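Local coordinates for rhamnose ABC transporter, rhamnose-binding protein (Actinomyces odontolyticus ATCC 17982, PDB 5BQ3), which probably binds a sugar, likely rhamnose, as the extracellular solute-binding component of an ABC transporter, at residues V137-L142 with D182-I187; V64-L67 with S73-S76; G226-A231 with P251-S256. All coordinates share one frame; numbering follows the deposited sequence.

Interaction 1: V137-L142 with D182-I187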
# COMPACT_ATOMS: atom_id res chain seq x y z
N VAL A 137 5.72 6.77 -5.22
CA VAL A 137 5.60 7.07 -3.78
C VAL A 137 6.62 8.17 -3.43
O VAL A 137 6.26 9.16 -2.79
CB VAL A 137 5.80 5.80 -2.90
CG1 VAL A 137 5.77 6.15 -1.41
CG2 VAL A 137 4.75 4.75 -3.21
N ALA A 138 7.86 8.01 -3.91
CA ALA A 138 8.98 8.92 -3.72
C ALA A 138 8.70 10.29 -4.33
O ALA A 138 9.05 11.30 -3.72
CB ALA A 138 10.23 8.33 -4.34
N ILE A 139 8.08 10.32 -5.53
CA ILE A 139 7.73 11.54 -6.27
C ILE A 139 6.65 12.30 -5.48
O ILE A 139 6.82 13.50 -5.25
CB ILE A 139 7.31 11.21 -7.73
CG1 ILE A 139 8.57 10.91 -8.59
CG2 ILE A 139 6.48 12.34 -8.37
CD1 ILE A 139 8.33 10.10 -9.87
N THR A 140 5.59 11.60 -5.04
CA THR A 140 4.47 12.15 -4.26
C THR A 140 5.00 12.84 -3.01
O THR A 140 4.63 13.99 -2.77
CB THR A 140 3.45 11.04 -3.93
OG1 THR A 140 3.03 10.43 -5.15
CG2 THR A 140 2.23 11.56 -3.16
N MSE A 141 5.89 12.17 -2.26
CA MSE A 141 6.50 12.69 -1.04
C MSE A 141 7.37 13.92 -1.31
O MSE A 141 7.20 14.93 -0.62
CB MSE A 141 7.31 11.60 -0.34
CG MSE A 141 6.40 10.54 0.25
SE MSE A 141 7.25 9.48 1.59
CE MSE A 141 8.49 8.44 0.43
N LEU A 142 8.23 13.89 -2.35
CA LEU A 142 9.06 15.04 -2.74
C LEU A 142 8.20 16.23 -3.18
O LEU A 142 8.57 17.36 -2.90
CB LEU A 142 10.02 14.67 -3.87
CG LEU A 142 11.24 13.83 -3.50
CD1 LEU A 142 11.82 13.20 -4.74
CD2 LEU A 142 12.29 14.66 -2.79
N ASP A 182 15.60 19.05 -11.46
CA ASP A 182 15.80 20.45 -11.08
C ASP A 182 14.69 20.96 -10.14
O ASP A 182 14.90 21.96 -9.45
CB ASP A 182 15.89 21.34 -12.33
CG ASP A 182 17.10 21.08 -13.21
OD1 ASP A 182 18.21 21.54 -12.85
OD2 ASP A 182 16.93 20.45 -14.27
N LYS A 183 13.53 20.29 -10.14
CA LYS A 183 12.37 20.64 -9.31
C LYS A 183 12.65 20.37 -7.83
O LYS A 183 12.14 21.10 -6.97
CB LYS A 183 11.13 19.85 -9.78
CG LYS A 183 9.81 20.37 -9.23
CD LYS A 183 8.68 19.38 -9.45
CE LYS A 183 7.48 19.72 -8.60
NZ LYS A 183 6.34 18.82 -8.89
N TYR A 184 13.45 19.33 -7.52
CA TYR A 184 13.76 18.92 -6.16
C TYR A 184 15.21 19.22 -5.75
O TYR A 184 15.62 18.82 -4.66
CB TYR A 184 13.48 17.41 -5.98
CG TYR A 184 12.20 16.92 -6.61
CD1 TYR A 184 10.96 17.38 -6.18
CD2 TYR A 184 12.22 15.96 -7.62
CE1 TYR A 184 9.77 16.92 -6.75
CE2 TYR A 184 11.04 15.48 -8.19
CZ TYR A 184 9.82 15.97 -7.75
OH TYR A 184 8.65 15.50 -8.31
N LYS A 185 15.96 19.97 -6.58
CA LYS A 185 17.36 20.33 -6.31
C LYS A 185 17.50 21.23 -5.06
O LYS A 185 18.55 21.22 -4.41
CB LYS A 185 18.00 21.01 -7.53
CG LYS A 185 18.64 20.03 -8.50
CD LYS A 185 19.50 20.74 -9.54
CE LYS A 185 20.26 19.78 -10.43
NZ LYS A 185 19.41 19.25 -11.52
N GLY A 186 16.43 21.97 -4.74
CA GLY A 186 16.37 22.85 -3.58
C GLY A 186 16.24 22.11 -2.26
O GLY A 186 16.63 22.64 -1.22
N ILE A 187 15.69 20.88 -2.29
CA ILE A 187 15.51 20.02 -1.12
C ILE A 187 16.88 19.48 -0.68
O ILE A 187 17.55 18.78 -1.45
CB ILE A 187 14.49 18.87 -1.38
CG1 ILE A 187 13.09 19.42 -1.77
CG2 ILE A 187 14.39 17.92 -0.17
CD1 ILE A 187 12.21 18.47 -2.55
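Leu142 lies against one face of the Tyr184 ring, and the two side chains cross at about a right angle. CB of Leu142 makes the main approach, a CH-pi contact 3.9 Å from the centroid of the Tyr184 ring. It stands 22° off the ring normal, so it sits over the face but offset toward the rim, near CD1 and CE1. The CD1 branch of Leu142 lies over the same face, toward its other edge, 4.0 Å from Tyr184 CD2. The two contacts together spread the leucine across the aromatic face. On the opposite face, Lys183 CB lies over the ring centre, so the ring is covered on both sides.

The second branch of Leu142 has a different partner. Its CD2 meets CD1 of Ile187 at 3.8 Å, an oblique meeting of two aliphatic ends. CB of Ile187 already points toward the helix, and an extended chi2 (157°) lets CD1 reach the leucine. A type I turn from Tyr184 to Ile187 brings both residues to the helix. Within it, Ile187 N bonds to Tyr184 O at 3.1 Å.

At the phenol end, CG2 of Ile139 comes within 3.8 Å of Tyr184 OH. This is a van der Waals contact one helical turn before Leu142. The hydroxyl has its polar partner in Asp143 OD1, and Lys183 NZ forms a salt bridge to the same oxygen. Glu177 of helix 165-180 also touches both Leu142 and Tyr184.

Between the two segments the contact is apolar. Just beyond them, Asp143 of helix 134-149 adds the hydrogen bond and the salt bridge. The nearby lysine would probably help to stabilise the negative charge of Asp143.

Interaction 2: V64-L67 with S73-S76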
# COMPACT_ATOMS: atom_id res chain seq x y z
N VAL A 64 -11.87 -16.26 3.83
CA VAL A 64 -11.27 -17.21 4.78
C VAL A 64 -9.84 -16.76 5.09
O VAL A 64 -9.23 -16.07 4.27
CB VAL A 64 -11.32 -18.70 4.31
CG1 VAL A 64 -12.76 -19.19 4.16
CG2 VAL A 64 -10.52 -18.94 3.04
N GLY A 65 -9.32 -17.15 6.24
CA GLY A 65 -7.96 -16.78 6.60
C GLY A 65 -7.54 -17.09 8.03
O GLY A 65 -8.37 -17.48 8.85
N PRO A 66 -6.24 -16.91 8.34
CA PRO A 66 -5.77 -17.19 9.71
C PRO A 66 -6.07 -16.05 10.68
O PRO A 66 -6.27 -14.91 10.26
CB PRO A 66 -4.27 -17.37 9.52
CG PRO A 66 -3.92 -16.53 8.35
CD PRO A 66 -5.13 -16.45 7.46
N LEU A 67 -6.09 -16.36 11.99
CA LEU A 67 -6.30 -15.37 13.04
C LEU A 67 -4.99 -14.67 13.38
O LEU A 67 -5.00 -13.58 13.96
CB LEU A 67 -6.91 -16.00 14.30
CG LEU A 67 -8.30 -16.63 14.20
CD1 LEU A 67 -8.74 -17.14 15.56
CD2 LEU A 67 -9.34 -15.64 13.69
N SER A 73 0.86 -19.54 7.69
CA SER A 73 -0.46 -19.58 8.33
C SER A 73 -1.63 -19.68 7.32
O SER A 73 -2.71 -20.13 7.70
CB SER A 73 -0.65 -18.36 9.22
OG SER A 73 -0.59 -17.15 8.50
N GLN A 74 -1.41 -19.27 6.06
CA GLN A 74 -2.41 -19.26 4.99
C GLN A 74 -2.45 -20.57 4.17
O GLN A 74 -3.45 -20.81 3.49
CB GLN A 74 -2.16 -18.09 4.04
CG GLN A 74 -2.26 -16.71 4.69
CD GLN A 74 -1.68 -15.63 3.82
OE1 GLN A 74 -0.49 -15.62 3.49
NE2 GLN A 74 -2.50 -14.65 3.47
N VAL A 75 -1.38 -21.39 4.23
CA VAL A 75 -1.19 -22.65 3.49
C VAL A 75 -2.38 -23.62 3.65
O VAL A 75 -2.85 -24.18 2.65
CB VAL A 75 0.16 -23.33 3.86
CG1 VAL A 75 0.34 -24.68 3.17
CG2 VAL A 75 1.34 -22.41 3.55
N SER A 76 -2.88 -23.82 4.89
CA SER A 76 -4.01 -24.71 5.17
C SER A 76 -5.31 -24.19 4.54
O SER A 76 -6.13 -25.00 4.10
CB SER A 76 -4.20 -24.90 6.67
OG SER A 76 -4.45 -23.68 7.33
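Ser73 meets the ring of Pro66 at the start of the second segment. Its CB lies 3.8 Å from both CB and CG of Pro66, and its OG comes 3.4 Å from Pro66 CG. OG stands between the backbone N and the carbonyl carbon (chi1 61°), which sets it beside the proline ring. The ring offers only carbon here. The hydroxyl instead hydrogen-bonds to Ser70 O, inside the loop that joins the two segments. The backbone of Ser73 takes part as well, since its O lies 3.7 Å from CB of Pro66.

Gln74 comes next and touches the same ring at CD and CG. Its CG is 4.0 Å from Pro66 CD, and the two side chains meet obliquely. CG is anti to the carbonyl carbon (chi1 -62°), and the chain continues extended past the proline. The amide therefore ends beyond this contact. There NE2 bonds to the backbone oxygens of Ala92 and Pro34, while OE1 accepts from Asn94 N. One side chain so ties together the loops that follow strands 29-33 and 88-91.

Further along the chain, Phe77 of helix 75-83 also touches Pro66. The proline ring is thus met by three residues of this part of the chain, Ser73, Gln74 and Phe77.

The contact closes the loop that leads from strand 60-63 into helix 75-83. This is the strand-to-helix half of a beta-alpha-beta crossover, the repeating unit of the parallel sheets in type I periplasmic binding proteins.

Interaction 3: G226-A231 with P251-S256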
# COMPACT_ATOMS: atom_id res chain seq x y z
N GLY A 226 6.04 5.98 12.39
CA GLY A 226 6.98 7.09 12.49
C GLY A 226 6.34 8.46 12.40
O GLY A 226 6.67 9.34 13.20
N ILE A 227 5.42 8.66 11.43
CA ILE A 227 4.72 9.92 11.19
C ILE A 227 3.78 10.27 12.37
O ILE A 227 3.63 11.44 12.69
CB ILE A 227 3.97 9.92 9.82
CG1 ILE A 227 3.67 11.36 9.33
CG2 ILE A 227 2.72 9.03 9.82
CD1 ILE A 227 3.30 11.51 7.86
N ALA A 228 3.20 9.24 13.03
CA ALA A 228 2.29 9.39 14.17
C ALA A 228 3.04 9.88 15.41
O ALA A 228 2.54 10.77 16.11
CB ALA A 228 1.59 8.08 14.46
N ALA A 229 4.23 9.30 15.68
CA ALA A 229 5.08 9.64 16.82
C ALA A 229 5.74 11.02 16.64
O ALA A 229 5.91 11.73 17.63
CB ALA A 229 6.14 8.58 17.02
N THR A 230 6.09 11.40 15.40
CA THR A 230 6.71 12.69 15.08
C THR A 230 5.66 13.80 15.21
O THR A 230 5.98 14.88 15.70
CB THR A 230 7.36 12.66 13.68
OG1 THR A 230 8.19 11.51 13.58
CG2 THR A 230 8.22 13.89 13.41
N ALA A 231 4.40 13.52 14.80
CA ALA A 231 3.28 14.46 14.90
C ALA A 231 2.95 14.74 16.37
O ALA A 231 2.66 15.88 16.71
CB ALA A 231 2.07 13.91 14.18
N PRO A 251 -5.28 7.85 8.00
CA PRO A 251 -6.24 8.93 8.28
C PRO A 251 -6.75 9.01 9.72
O PRO A 251 -6.86 10.12 10.25
CB PRO A 251 -7.39 8.64 7.32
CG PRO A 251 -6.75 7.96 6.18
CD PRO A 251 -5.65 7.12 6.77
N ASN A 252 -7.05 7.86 10.37
CA ASN A 252 -7.58 7.79 11.73
C ASN A 252 -6.61 8.33 12.79
O ASN A 252 -7.03 9.05 13.69
CB ASN A 252 -7.98 6.36 12.08
CG ASN A 252 -9.21 5.86 11.36
OD1 ASN A 252 -9.44 6.16 10.18
ND2 ASN A 252 -10.01 5.06 12.04
N GLU A 253 -5.32 7.97 12.67
CA GLU A 253 -4.26 8.39 13.59
C GLU A 253 -3.88 9.86 13.38
O GLU A 253 -3.56 10.56 14.34
CB GLU A 253 -3.02 7.51 13.39
CG GLU A 253 -3.19 6.06 13.82
CD GLU A 253 -2.01 5.13 13.57
OE1 GLU A 253 -1.09 5.50 12.81
OE2 GLU A 253 -2.03 4.01 14.12
N MSE A 254 -3.91 10.31 12.12
CA MSE A 254 -3.49 11.64 11.68
C MSE A 254 -4.57 12.72 11.74
O MSE A 254 -4.23 13.90 11.71
CB MSE A 254 -2.98 11.55 10.23
CG MSE A 254 -1.77 10.64 10.08
SE MSE A 254 -0.25 11.31 11.05
CE MSE A 254 0.25 12.58 9.78
N ARG A 255 -5.86 12.32 11.80
CA ARG A 255 -7.04 13.19 11.80
C ARG A 255 -6.91 14.42 12.72
O ARG A 255 -7.14 15.54 12.26
CB ARG A 255 -8.29 12.40 12.21
CG ARG A 255 -9.55 12.84 11.49
CD ARG A 255 -10.79 12.06 11.91
NE ARG A 255 -10.65 10.61 11.75
CZ ARG A 255 -10.79 9.97 10.59
NH1 ARG A 255 -11.04 10.64 9.48
NH2 ARG A 255 -10.66 8.66 10.54
N SER A 256 -6.54 14.20 13.99
CA SER A 256 -6.38 15.25 15.00
C SER A 256 -5.25 16.21 14.66
O SER A 256 -5.42 17.42 14.83
CB SER A 256 -6.14 14.64 16.38
OG SER A 256 -4.96 13.85 16.39
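Apolar contacts between Ile227 and Met254, a selenomethionine, form the main part of this helix pair. The two side chains cross at about a right angle. The methyl CE of Met254 reaches CG1 of Ile227 at 3.7 Å and lies 3.8 Å from its CD1. The selenium, SE, rests 3.9 Å from CG2 of Ile227. The Met254 chain is bent at both chi2 (-64°) and chi3 (-80°), and this fold brings its end nearer to the other helix. Ile227 packs on the sheet through Leu245 of strand 244-247, and both residues also meet Phe266 of strand 266-268.

A looser contact lies beside it. CB of Ala228 points at the second helix and comes 4.1 Å from OE1 of Glu253, a van der Waals approach to an exposed carboxylate. Ala228 and Glu253 also mark the nearest backbones, with their CA atoms 6.7 Å apart.

Hydrogen bonds do their work away from the interface. Within helix 224-236, Gly226 O accepts from both Thr230 N and Thr230 OG1, the latter at 2.7 Å. The two donors reach it from opposite faces of the carbonyl plane. On the second helix, Asn252 ND2 bonds to Asp331 OD1, which links that helix to the C-terminal end of the chain.

The axes of the two segments run nearly parallel, 16° apart, and approach to 10.1 Å. This is how successive helices pack side by side in an alpha/beta lobe of a type I periplasmic binding protein, with strand 244-247 joining one to the next.

How the interactions relate
From the N terminus, interaction 2 comes first. It closes a short loop between strand 60-63 and helix 75-83, in the lobe built on the six-stranded sheet. Interaction 1 follows and spans 39 intervening residues, joining helix 134-149 to the loop before strand 187-194. Interaction 3 comes last. It pairs helices 224-236 and 251-260 and closes the 19-residue connection that runs through strand 244-247. The three lie in series, so none nests in or crosses another. Interactions 1 and 3 both belong to the lobe with the four-stranded sheet, where their centres lie 22 Å apart. Interactions 1 and 2 fall on opposite sides of the chain's centre, with centres 40 Å apart.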